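Side-chain contacts in transketolase (Campylobacter jejuni, PDB 3L84), which belongs to the transketolase family of enzymes, whose thiamine diphosphate-binding domains are built from parallel beta sheets flanked by helices: residues A[143-148]-A[226-231]; A[58-63]-A[124-129]; A[43-48]-A[222-227]; A[165-170]-A[231-236]. One frame throughout, in Å; residues are numbered along the deposited sequence. Where two conformers were deposited one is given.

How the interactions relate
All four contacts lie in the N-terminal thiamine diphosphate-binding domain, around one parallel sheet. Interactions 1 and 3 share Q226 and A227 of helix 217-228, and their centres are about 8 Å apart. Interactions 1 and 2 sit on the neighbouring strands 146-151 and 60-63, centres about 10 Å apart. Interaction 4 uses strand 234-239, which follows helix 217-228 in the chain. It lies about 17 Å from interaction 3, centre to centre. Along the chain, interaction 2 closes before interactions 1 and 4 open, and it is nested within the loop closed by interaction 3. Together they join helices and loops, distant in sequence, to a single sheet.

Interaction 1: residues A[143-148]-A[226-231]; sequences DHKIYC and QAKKST
K145 and K228 mark the closest backbone approach of these segments, with their CA atoms 7.9 Å apart. K145 comes just before strand 146-151, and K228 lies in the last turn of helix 217-228. Both elements are part of the alpha/beta fold of the thiamine diphosphate-binding domain. The K145 side chain bends at chi2 (-67°) and then runs extended, which carries its ammonium group to the last turn of the helix. There NZ donates to the backbone O of K228 at 3.0 Å, tilted 29° from the carbonyl plane. A water lies 2.7 Å from K145 NZ and 2.7 Å from A227 O. K145 NZ bonds K228 O directly and may reach A227 O through the water. NZ also makes a weak hydrogen bond to D173 O. A positive charge near these carbonyls is probably favoured by the helix dipole. Y147 adds a van der Waals contact: its OH lies 3.4 Å from K228 CD, and the two side chains cross at a slant. The K228 chain turns at chi3, and its NZ is hydrogen-bonded to H45 ND1. The backbone of K145 is gripped by its neighbour. H144 ND1 donates to K145 O at 3.0 Å, with a nearly straight N-H...O angle of 176°; the oxygen lies in the plane of the imidazole ring, but the donor sits above the carbonyl plane, not on a lone pair.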
loop_
_atom_site.group_PDB
_atom_site.type_symbol
_atom_site.label_atom_id
_atom_site.label_comp_id
_atom_site.label_asym_id
_atom_site.label_seq_id
_atom_site.Cartn_x
_atom_site.Cartn_y
_atom_site.Cartn_z
ATOM N N ASP A 143 11.724 14.626 28.015
ATOM C CA ASP A 143 11.202 13.638 28.990
ATOM C C ASP A 143 9.689 13.373 28.902
ATOM O O ASP A 143 9.106 12.770 29.790
ATOM C CB ASP A 143 11.630 13.976 30.398
ATOM C CG ASP A 143 10.963 15.199 30.922
ATOM O OD1 ASP A 143 10.074 15.757 30.230
ATOM O OD2 ASP A 143 11.319 15.630 32.056
ATOM N N HIS A 144 9.083 13.732 27.807
ATOM C CA HIS A 144 7.627 13.785 27.708
ATOM C C HIS A 144 7.080 12.410 27.279
ATOM O O HIS A 144 7.822 11.469 26.957
ATOM C CB HIS A 144 7.251 14.862 26.690
ATOM C CG HIS A 144 7.697 14.552 25.306
ATOM N ND1 HIS A 144 6.986 13.731 24.449
ATOM C CD2 HIS A 144 8.824 14.899 24.635
ATOM C CE1 HIS A 144 7.629 13.649 23.298
ATOM N NE2 HIS A 144 8.756 14.340 23.383
ATOM N N LYS A 145 5.764 12.303 27.318
ATOM C CA LYS A 145 5.049 11.102 26.873
ATOM C C LYS A 145 4.461 11.288 25.492
ATOM O O LYS A 145 4.360 12.411 24.974
ATOM C CB LYS A 145 3.946 10.769 27.874
ATOM C CG LYS A 145 4.451 10.459 29.268
ATOM C CD LYS A 145 5.262 9.172 29.361
ATOM C CE LYS A 145 5.762 8.893 30.788
ATOM N NZ LYS A 145 6.615 7.688 30.789
ATOM N N ILE A 146 4.043 10.162 24.915
ATOM C CA ILE A 146 3.285 10.095 23.665
ATOM C C ILE A 146 2.070 9.252 23.952
ATOM O O ILE A 146 2.206 8.078 24.355
ATOM C CB ILE A 146 4.082 9.480 22.518
ATOM C CG1 ILE A 146 5.365 10.294 22.212
ATOM C CG2 ILE A 146 3.186 9.384 21.275
ATOM C CD1 ILE A 146 6.556 10.149 23.123
ATOM N N TYR A 147 0.895 9.862 23.893
ATOM C CA TYR A 147 -0.395 9.204 24.128
ATOM C C TYR A 147 -1.103 9.026 22.809
ATOM O O TYR A 147 -1.258 9.971 22.035
ATOM C CB TYR A 147 -1.287 10.057 25.042
ATOM C CG TYR A 147 -0.776 10.239 26.441
ATOM C CD1 TYR A 147 -0.936 9.247 27.403
ATOM C CD2 TYR A 147 -0.141 11.418 26.830
ATOM C CE1 TYR A 147 -0.505 9.443 28.707
ATOM C CE2 TYR A 147 0.327 11.605 28.118
ATOM C CZ TYR A 147 0.160 10.602 29.062
ATOM O OH TYR A 147 0.594 10.725 30.386
ATOM N N CYS A 148 -1.548 7.810 22.523
ATOM C CA CYS A 148 -2.298 7.564 21.312
ATOM C C CYS A 148 -3.603 6.896 21.643
ATOM O O CYS A 148 -3.592 5.887 22.370
ATOM C CB CYS A 148 -1.499 6.636 20.404
ATOM S SG CYS A 148 -2.272 6.199 18.857
ATOM N N GLN A 226 0.081 4.061 36.443
ATOM C CA GLN A 226 0.914 2.877 36.229
ATOM C C GLN A 226 1.628 2.927 34.865
ATOM O O GLN A 226 2.835 2.639 34.773
ATOM C CB GLN A 226 0.048 1.633 36.309
ATOM C CG GLN A 226 0.795 0.334 36.192
ATOM C CD GLN A 226 -0.032 -0.833 36.695
ATOM O OE1 GLN A 226 -1.215 -0.669 37.054
ATOM N NE2 GLN A 226 0.585 -2.015 36.747
ATOM N N ALA A 227 0.899 3.295 33.827
ATOM C CA ALA A 227 1.483 3.373 32.481
ATOM C C ALA A 227 2.653 4.358 32.433
ATOM O O ALA A 227 3.654 4.071 31.791
ATOM C CB ALA A 227 0.426 3.764 31.485
ATOM N N LYS A 228 2.527 5.481 33.133
ATOM C CA LYS A 228 3.572 6.504 33.142
ATOM C C LYS A 228 4.876 6.047 33.779
ATOM O O LYS A 228 5.931 6.619 33.486
ATOM C CB LYS A 228 3.034 7.790 33.783
ATOM C CG LYS A 228 2.014 8.465 32.885
ATOM C CD LYS A 228 1.142 9.469 33.532
ATOM C CE LYS A 228 1.864 10.669 34.034
ATOM N NZ LYS A 228 1.056 11.412 35.128
ATOM N N LYS A 229 4.807 5.015 34.611
ATOM C CA LYS A 229 5.989 4.449 35.295
ATOM C C LYS A 229 6.507 3.193 34.633
ATOM O O LYS A 229 7.458 2.596 35.116
ATOM C CB LYS A 229 5.707 4.137 36.780
ATOM C CG LYS A 229 5.295 5.315 37.574
ATOM C CD LYS A 229 5.235 4.966 39.028
ATOM C CE LYS A 229 4.140 3.980 39.358
ATOM N NZ LYS A 229 3.894 3.977 40.834
ATOM N N SER A 230 5.895 2.792 33.519
ATOM C CA SER A 230 6.252 1.530 32.862
ATOM C C SER A 230 7.698 1.592 32.348
ATOM O O SER A 230 8.189 2.655 31.932
ATOM C CB SER A 230 5.278 1.224 31.717
ATOM O OG SER A 230 5.529 -0.068 31.200
ATOM N N THR A 231 8.372 0.454 32.370
ATOM C CA THR A 231 9.676 0.355 31.685
ATOM C C THR A 231 9.540 -0.195 30.241
ATOM O O THR A 231 10.532 -0.452 29.601
ATOM C CB THR A 231 10.629 -0.494 32.451
ATOM O OG1 THR A 231 10.060 -1.799 32.540
ATOM C CG2 THR A 231 10.894 0.129 33.852
HETATM O O HOH W 1 5.168 5.487 30.041
#

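Interaction 2: residues A[58-63]-A[124-129]; sequences RDRLVF and VGFAMA
The F126 ring meets V62 at its edge and R60 obliquely. The CG2 methyl of V62 lies near the ring plane, 3.8 Å from F126 CD2 and 3.9 Å from F126 CE2. With CG1 anti to the backbone N (chi1 179°), CG2 is the methyl left to meet the ring edge. R60 brings its CG to 4.3 Å from F126 CG. The contact is made by CG; the guanidinium is held elsewhere, by R58 O, L56 O and Y404 O. R60 NH1 donates to R58 O at 2.8 Å, in the carbonyl plane and on a lone pair, though the N-H...O angle is a bent 130°. R60 NE also sits 3.6 Å above the centre of the R58 guanidinium. The closeness of these two cationic groups is probably eased by E110, which forms a salt bridge with R58 NE, and by the cation-pi contact of R60 with Y404. F126 also touches I146 of the next strand and A400 of helix 391-404. The arrangement is typical of an alpha/beta fold, in which a helix, here 118-137, packs its apolar side chains on a parallel sheet.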
loop_
_atom_site.group_PDB
_atom_site.type_symbol
_atom_site.label_atom_id
_atom_site.label_comp_id
_atom_site.label_asym_id
_atom_site.label_seq_id
_atom_site.Cartn_x
_atom_site.Cartn_y
_atom_site.Cartn_z
ATOM N N ARG A 58 6.504 19.185 25.047
ATOM C CA ARG A 58 5.113 18.844 25.322
ATOM C C ARG A 58 4.858 17.345 25.167
ATOM O O ARG A 58 5.484 16.674 24.345
ATOM C CB ARG A 58 4.177 19.593 24.382
ATOM C CG ARG A 58 4.241 19.143 22.951
ATOM C CD ARG A 58 3.538 20.100 22.029
ATOM N NE ARG A 58 3.481 19.613 20.648
ATOM C CZ ARG A 58 4.432 19.870 19.771
ATOM N NH1 ARG A 58 5.534 20.512 20.100
ATOM N NH2 ARG A 58 4.318 19.475 18.518
ATOM N N ASP A 59 3.912 16.805 25.922
ATOM C CA ASP A 59 3.379 15.498 25.568
ATOM C C ASP A 59 2.720 15.580 24.186
ATOM O O ASP A 59 2.107 16.592 23.847
ATOM C CB ASP A 59 2.327 15.037 26.557
ATOM C CG ASP A 59 2.871 14.703 27.917
ATOM O OD1 ASP A 59 4.097 14.470 28.103
ATOM O OD2 ASP A 59 2.066 14.680 28.882
ATOM N N ARG A 60 2.842 14.519 23.410
ATOM C CA ARG A 60 2.250 14.443 22.071
ATOM C C ARG A 60 1.003 13.547 22.171
ATOM O O ARG A 60 1.112 12.380 22.517
ATOM C CB ARG A 60 3.223 13.882 21.010
ATOM C CG ARG A 60 4.643 14.498 20.896
ATOM C CD ARG A 60 4.563 15.932 20.547
ATOM N NE ARG A 60 5.796 16.509 19.964
ATOM C CZ ARG A 60 6.850 16.963 20.651
ATOM N NH1 ARG A 60 6.907 16.839 21.970
ATOM N NH2 ARG A 60 7.857 17.592 20.036
ATOM N N LEU A 61 -0.167 14.071 21.816
ATOM C CA LEU A 61 -1.423 13.366 21.808
ATOM C C LEU A 61 -1.793 13.073 20.369
ATOM O O LEU A 61 -1.804 13.983 19.548
ATOM C CB LEU A 61 -2.498 14.218 22.452
ATOM C CG LEU A 61 -3.934 13.711 22.461
ATOM C CD1 LEU A 61 -4.004 12.417 23.214
ATOM C CD2 LEU A 61 -4.869 14.807 23.039
ATOM N N VAL A 62 -2.070 11.818 20.053
ATOM C CA VAL A 62 -2.480 11.389 18.711
ATOM C C VAL A 62 -3.813 10.629 18.760
ATOM O O VAL A 62 -3.912 9.587 19.421
ATOM C CB VAL A 62 -1.454 10.469 18.067
ATOM C CG1 VAL A 62 -1.911 10.000 16.651
ATOM C CG2 VAL A 62 -0.058 11.139 17.978
ATOM N N PHE A 63 -4.810 11.110 18.041
ATOM C CA PHE A 63 -6.071 10.375 17.809
ATOM C C PHE A 63 -5.888 9.546 16.547
ATOM O O PHE A 63 -6.053 10.077 15.462
ATOM C CB PHE A 63 -7.246 11.336 17.601
ATOM C CG PHE A 63 -7.870 11.880 18.848
ATOM C CD1 PHE A 63 -7.129 12.497 19.827
ATOM C CD2 PHE A 63 -9.266 11.878 18.990
ATOM C CE1 PHE A 63 -7.759 13.018 21.001
ATOM C CE2 PHE A 63 -9.873 12.407 20.117
ATOM C CZ PHE A 63 -9.109 12.971 21.115
ATOM N N VAL A 124 4.177 5.796 17.487
ATOM C CA VAL A 124 5.458 5.105 17.656
ATOM C C VAL A 124 6.581 5.974 17.131
ATOM O O VAL A 124 7.649 6.081 17.747
ATOM C CB VAL A 124 5.429 3.730 16.983
ATOM C CG1 VAL A 124 6.856 3.129 16.878
ATOM C CG2 VAL A 124 4.477 2.786 17.729
ATOM N N GLY A 125 6.358 6.631 15.978
ATOM C CA GLY A 125 7.369 7.507 15.456
ATOM C C GLY A 125 7.683 8.719 16.346
ATOM O O GLY A 125 8.843 9.081 16.506
ATOM N N PHE A 126 6.657 9.331 16.920
ATOM C CA PHE A 126 6.909 10.418 17.884
ATOM C C PHE A 126 7.709 9.919 19.075
ATOM O O PHE A 126 8.533 10.658 19.572
ATOM C CB PHE A 126 5.589 11.044 18.357
ATOM C CG PHE A 126 4.936 11.984 17.381
ATOM C CD1 PHE A 126 5.602 13.034 16.832
ATOM C CD2 PHE A 126 3.602 11.807 17.056
ATOM C CE1 PHE A 126 4.979 13.935 15.921
ATOM C CE2 PHE A 126 2.977 12.677 16.144
ATOM C CZ PHE A 126 3.660 13.747 15.597
ATOM N N ALA A 127 7.479 8.691 19.522
ATOM C CA ALA A 127 8.181 8.113 20.659
ATOM C C ALA A 127 9.663 7.823 20.272
ATOM O O ALA A 127 10.570 8.094 21.068
ATOM C CB ALA A 127 7.462 6.887 21.152
HETATM N N MSE A 128 9.888 7.323 19.054
HETATM C CA MSE A 128 11.273 7.125 18.590
HETATM C C MSE A 128 11.980 8.460 18.432
HETATM O O MSE A 128 13.157 8.615 18.784
HETATM C CB MSE A 128 11.280 6.389 17.269
HETATM C CG MSE A 128 10.849 4.926 17.380
HETATM SE SE MSE A 128 10.943 3.869 15.789
HETATM C CE MSE A 128 12.877 3.782 15.614
ATOM N N ALA A 129 11.290 9.421 17.824
ATOM C CA ALA A 129 11.826 10.779 17.642
ATOM C C ALA A 129 12.198 11.398 18.984
ATOM O O ALA A 129 13.267 11.956 19.136
ATOM C CB ALA A 129 10.847 11.668 16.886
#

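Interaction 3: residues A[43-48]-A[222-227]; sequences SYHLKH and KALEQA
The loop after helix 30-42 packs on helix 217-228 of the alpha/beta domain through H45, which meets L224 and E225. The CA atoms of H45 and L224 are 8.0 Å apart. The imidazole lies against the helix surface with one face over L224. L224 CB sits 4.0 Å from the ring centroid and only 12° off the ring normal, a clear CH-pi contact. Further along the same leucine, CD1 approaches H45 CD2 at 3.7 Å. E225 comes to the CE1 corner of the ring. Its CG lies in the ring plane at the edge, 3.9 Å from H45 CE1. The bend at chi2 (-69°) brings the carboxylate beside H45 CE1, with OE2 3.6 Å from that atom. Carboxylate and imidazole planes are 76° apart, so the two groups do not stack. E225 was modelled in two conformers, and this holds for one of them. H45 NE2 is hydrogen-bonded to N221 OD1. This bond and a second one at ND1, from K228, probably fix the rotation of the ring. L224 also touches I236 of strand 234-239. The loop and helix 217-228 lie side by side on one face of the parallel sheet of the alpha/beta thiamine diphosphate-binding domain.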
loop_
_atom_site.group_PDB
_atom_site.type_symbol
_atom_site.label_atom_id
_atom_site.label_comp_id
_atom_site.label_asym_id
_atom_site.label_seq_id
_atom_site.Cartn_x
_atom_site.Cartn_y
_atom_site.Cartn_z
ATOM N N SER A 43 -6.852 14.600 30.609
ATOM C CA SER A 43 -6.582 16.039 30.669
ATOM C C SER A 43 -5.785 16.461 31.917
ATOM O O SER A 43 -5.090 17.481 31.886
ATOM C CB SER A 43 -7.869 16.867 30.577
ATOM O OG SER A 43 -8.623 16.821 31.776
ATOM N N TYR A 44 -5.876 15.697 33.003
ATOM C CA TYR A 44 -5.130 15.986 34.235
ATOM C C TYR A 44 -3.698 15.514 34.170
ATOM O O TYR A 44 -2.891 15.909 34.999
ATOM C CB TYR A 44 -5.829 15.330 35.437
ATOM C CG TYR A 44 -7.125 15.995 35.808
ATOM C CD1 TYR A 44 -7.160 16.956 36.820
ATOM C CD2 TYR A 44 -8.300 15.718 35.118
ATOM C CE1 TYR A 44 -8.323 17.591 37.145
ATOM C CE2 TYR A 44 -9.485 16.364 35.446
ATOM C CZ TYR A 44 -9.492 17.297 36.469
ATOM O OH TYR A 44 -10.653 17.939 36.813
ATOM N N HIS A 45 -3.398 14.615 33.232
ATOM C CA HIS A 45 -2.051 14.074 33.088
ATOM C C HIS A 45 -1.248 14.740 31.965
ATOM O O HIS A 45 -0.023 14.805 32.041
ATOM C CB HIS A 45 -2.134 12.570 32.800
ATOM C CG HIS A 45 -2.643 11.777 33.955
ATOM N ND1 HIS A 45 -1.804 11.167 34.857
ATOM C CD2 HIS A 45 -3.901 11.521 34.365
ATOM C CE1 HIS A 45 -2.538 10.552 35.774
ATOM N NE2 HIS A 45 -3.817 10.766 35.510
ATOM N N LEU A 46 -1.926 15.196 30.929
ATOM C CA LEU A 46 -1.273 15.719 29.740
ATOM C C LEU A 46 -0.549 17.008 30.067
ATOM O O LEU A 46 -1.127 17.934 30.676
ATOM C CB LEU A 46 -2.335 15.985 28.667
ATOM C CG LEU A 46 -1.857 16.200 27.245
ATOM C CD1 LEU A 46 -1.344 14.864 26.694
ATOM C CD2 LEU A 46 -2.950 16.765 26.371
ATOM N N LYS A 47 0.721 17.071 29.672
ATOM C CA LYS A 47 1.539 18.251 29.852
ATOM C C LYS A 47 1.644 18.949 28.495
ATOM O O LYS A 47 2.139 18.366 27.508
ATOM C CB LYS A 47 2.902 17.816 30.350
ATOM C CG LYS A 47 3.854 18.930 30.685
ATOM C CD LYS A 47 5.269 18.377 30.841
ATOM C CE LYS A 47 5.841 17.920 29.516
ATOM N NZ LYS A 47 7.277 17.837 29.564
ATOM N N HIS A 48 1.133 20.157 28.414
ATOM C CA HIS A 48 1.013 20.890 27.155
ATOM C C HIS A 48 0.735 22.353 27.419
ATOM O O HIS A 48 0.207 22.713 28.473
ATOM C CB HIS A 48 -0.080 20.257 26.266
ATOM C CG HIS A 48 -1.495 20.354 26.767
ATOM N ND1 HIS A 48 -1.957 19.883 27.989
ATOM C CD2 HIS A 48 -2.581 20.813 26.115
ATOM C CE1 HIS A 48 -3.268 20.097 28.065
ATOM N NE2 HIS A 48 -3.670 20.642 26.928
ATOM N N LYS A 222 -5.758 5.326 37.713
ATOM C CA LYS A 222 -4.778 4.377 38.219
ATOM C C LYS A 222 -3.988 3.770 37.049
ATOM O O LYS A 222 -2.784 3.586 37.150
ATOM C CB LYS A 222 -5.474 3.273 39.025
ATOM C CG LYS A 222 -4.527 2.258 39.625
ATOM C CD LYS A 222 -5.259 1.206 40.445
ATOM C CE LYS A 222 -4.296 0.185 41.009
ATOM N NZ LYS A 222 -4.912 -0.565 42.152
ATOM N N ALA A 223 -4.654 3.464 35.943
ATOM C CA ALA A 223 -3.980 2.894 34.779
ATOM C C ALA A 223 -2.977 3.871 34.182
ATOM O O ALA A 223 -1.868 3.497 33.801
ATOM C CB ALA A 223 -5.008 2.458 33.711
ATOM N N LEU A 224 -3.358 5.129 34.109
ATOM C CA LEU A 224 -2.464 6.149 33.588
ATOM C C LEU A 224 -1.266 6.336 34.485
ATOM O O LEU A 224 -0.149 6.452 34.004
ATOM C CB LEU A 224 -3.207 7.462 33.364
ATOM C CG LEU A 224 -4.144 7.473 32.160
ATOM C CD1 LEU A 224 -4.989 8.761 32.123
ATOM C CD2 LEU A 224 -3.374 7.300 30.830
ATOM N N GLU A 225 -1.463 6.339 35.811
ATOM C CA GLU A 225 -0.322 6.452 36.714
ATOM C C GLU A 225 0.625 5.268 36.545
ATOM O O GLU A 225 1.837 5.441 36.511
ATOM C CB GLU A 225 -0.773 6.580 38.170
ATOM C CG GLU A 225 -1.488 7.893 38.491
ATOM C CD GLU A 225 -0.575 9.124 38.444
ATOM O OE1 GLU A 225 0.524 9.061 37.851
ATOM O OE2 GLU A 225 -0.969 10.174 38.997
ATOM N N GLN A 226 0.081 4.061 36.443
ATOM C CA GLN A 226 0.914 2.877 36.229
ATOM C C GLN A 226 1.628 2.927 34.865
ATOM O O GLN A 226 2.835 2.639 34.773
ATOM C CB GLN A 226 0.048 1.633 36.309
ATOM C CG GLN A 226 0.795 0.334 36.192
ATOM C CD GLN A 226 -0.032 -0.833 36.695
ATOM O OE1 GLN A 226 -1.215 -0.669 37.054
ATOM N NE2 GLN A 226 0.585 -2.015 36.747
ATOM N N ALA A 227 0.899 3.295 33.827
ATOM C CA ALA A 227 1.483 3.373 32.481
ATOM C C ALA A 227 2.653 4.358 32.433
ATOM O O ALA A 227 3.654 4.071 31.791
ATOM C CB ALA A 227 0.426 3.764 31.485
#

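Interaction 4: residues A[165-170]-A[231-236]; sequences SLAGLH and TKPCLI
P233 lays its ring against the backbone of A167 and G168, near the end of helix 158-169. The CG corner leads, 3.7 Å from A167 O and 4.0 Å from G168 CA. The contact is van der Waals packing. G168 has no side chain, and its CA comes within 6.4 Å of the CA of P233. A167 adds its methyl, which lies 4.4 Å from P233 CB. The proline therefore rests on one side chain and a piece of bare helix. The helix is still regular here: H170 N bonds to L166 O at 3.0 Å, and H170 is the first residue to leave helical angles. Upstream in the same turn, S165 OG is hydrogen-bonded to E196 OE2 of the second subunit, which places the helix near the dimer interface. P233 comes directly before strand 234-239 and also touches F175 of strand 175-181. Beyond it the strand side chains alternate: L235 packs on helix 198-204, while C234 and I236 pack on helix 217-228. Helix 158-169 thus abuts the start of a strand whose next residues are packed by two further helices.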
loop_
_atom_site.group_PDB
_atom_site.type_symbol
_atom_site.label_atom_id
_atom_site.label_comp_id
_atom_site.label_asym_id
_atom_site.label_seq_id
_atom_site.Cartn_x
_atom_site.Cartn_y
_atom_site.Cartn_z
ATOM N N SER A 165 5.816 -3.561 16.737
ATOM C CA SER A 165 6.987 -4.413 16.748
ATOM C C SER A 165 8.218 -3.567 17.053
ATOM O O SER A 165 9.001 -3.884 17.948
ATOM C CB SER A 165 7.142 -5.119 15.396
ATOM O OG SER A 165 8.106 -6.181 15.497
ATOM N N LEU A 166 8.394 -2.467 16.320
ATOM C CA LEU A 166 9.504 -1.577 16.566
ATOM C C LEU A 166 9.448 -0.908 17.958
ATOM O O LEU A 166 10.497 -0.673 18.581
ATOM C CB LEU A 166 9.559 -0.483 15.472
ATOM C CG LEU A 166 10.172 -0.910 14.143
ATOM C CD1 LEU A 166 9.866 0.086 13.067
ATOM C CD2 LEU A 166 11.683 -1.037 14.301
ATOM N N ALA A 167 8.243 -0.596 18.453
ATOM C CA ALA A 167 8.140 0.034 19.763
ATOM C C ALA A 167 8.681 -0.876 20.840
ATOM O O ALA A 167 9.333 -0.401 21.770
ATOM C CB ALA A 167 6.682 0.403 20.079
ATOM N N GLY A 168 8.392 -2.168 20.749
ATOM C CA GLY A 168 8.889 -3.103 21.760
ATOM C C GLY A 168 10.394 -3.268 21.646
ATOM O O GLY A 168 11.109 -3.263 22.646
ATOM N N LEU A 169 10.903 -3.389 20.426
ATOM C CA LEU A 169 12.342 -3.530 20.190
ATOM C C LEU A 169 13.132 -2.363 20.773
ATOM O O LEU A 169 14.175 -2.546 21.413
ATOM C CB LEU A 169 12.635 -3.626 18.686
ATOM C CG LEU A 169 14.116 -3.724 18.300
ATOM C CD1 LEU A 169 14.782 -5.054 18.804
ATOM C CD2 LEU A 169 14.211 -3.621 16.802
ATOM N N HIS A 170 12.629 -1.150 20.577
ATOM C CA HIS A 170 13.318 0.043 21.023
ATOM C C HIS A 170 12.956 0.475 22.429
ATOM O O HIS A 170 13.399 1.550 22.858
ATOM C CB HIS A 170 13.166 1.156 19.986
ATOM C CG HIS A 170 13.921 0.855 18.743
ATOM N ND1 HIS A 170 15.291 0.979 18.676
ATOM C CD2 HIS A 170 13.529 0.329 17.560
ATOM C CE1 HIS A 170 15.702 0.576 17.481
ATOM N NE2 HIS A 170 14.649 0.202 16.783
ATOM N N THR A 231 8.372 0.454 32.370
ATOM C CA THR A 231 9.676 0.355 31.685
ATOM C C THR A 231 9.540 -0.195 30.241
ATOM O O THR A 231 10.532 -0.452 29.601
ATOM C CB THR A 231 10.629 -0.494 32.451
ATOM O OG1 THR A 231 10.060 -1.799 32.540
ATOM C CG2 THR A 231 10.894 0.129 33.852
ATOM N N LYS A 232 8.296 -0.343 29.773
ATOM C CA LYS A 232 7.964 -0.841 28.456
ATOM C C LYS A 232 6.999 0.130 27.800
ATOM O O LYS A 232 6.341 0.915 28.475
ATOM C CB LYS A 232 7.273 -2.204 28.588
ATOM C CG LYS A 232 8.167 -3.294 29.097
ATOM C CD LYS A 232 7.397 -4.603 29.219
ATOM C CE LYS A 232 8.245 -5.739 29.788
ATOM N NZ LYS A 232 7.519 -6.396 30.891
ATOM N N PRO A 233 6.883 0.073 26.464
ATOM C CA PRO A 233 5.681 0.679 25.865
ATOM C C PRO A 233 4.472 0.057 26.535
ATOM O O PRO A 233 4.527 -1.132 26.889
ATOM C CB PRO A 233 5.798 0.328 24.361
ATOM C CG PRO A 233 6.712 -0.878 24.322
ATOM C CD PRO A 233 7.672 -0.660 25.460
ATOM N N CYS A 234 3.418 0.830 26.735
ATOM C CA CYS A 234 2.268 0.364 27.501
ATOM C C CYS A 234 0.984 0.473 26.740
ATOM O O CYS A 234 0.703 1.531 26.167
ATOM C CB CYS A 234 2.178 1.161 28.787
ATOM S SG CYS A 234 0.915 0.614 29.964
ATOM N N LEU A 235 0.213 -0.602 26.750
ATOM C CA LEU A 235 -1.114 -0.670 26.182
ATOM C C LEU A 235 -2.117 -0.688 27.305
ATOM O O LEU A 235 -2.013 -1.522 28.193
ATOM C CB LEU A 235 -1.281 -1.920 25.323
ATOM C CG LEU A 235 -2.702 -2.184 24.810
ATOM C CD1 LEU A 235 -3.057 -1.146 23.753
ATOM C CD2 LEU A 235 -2.886 -3.577 24.222
ATOM N N ILE A 236 -3.081 0.214 27.259
ATOM C CA ILE A 236 -4.255 0.186 28.113
ATOM C C ILE A 236 -5.431 -0.267 27.260
ATOM O O ILE A 236 -5.838 0.419 26.324
ATOM C CB ILE A 236 -4.542 1.565 28.753
ATOM C CG1 ILE A 236 -3.355 1.972 29.624
ATOM C CG2 ILE A 236 -5.828 1.518 29.561
ATOM C CD1 ILE A 236 -3.425 3.434 30.155
#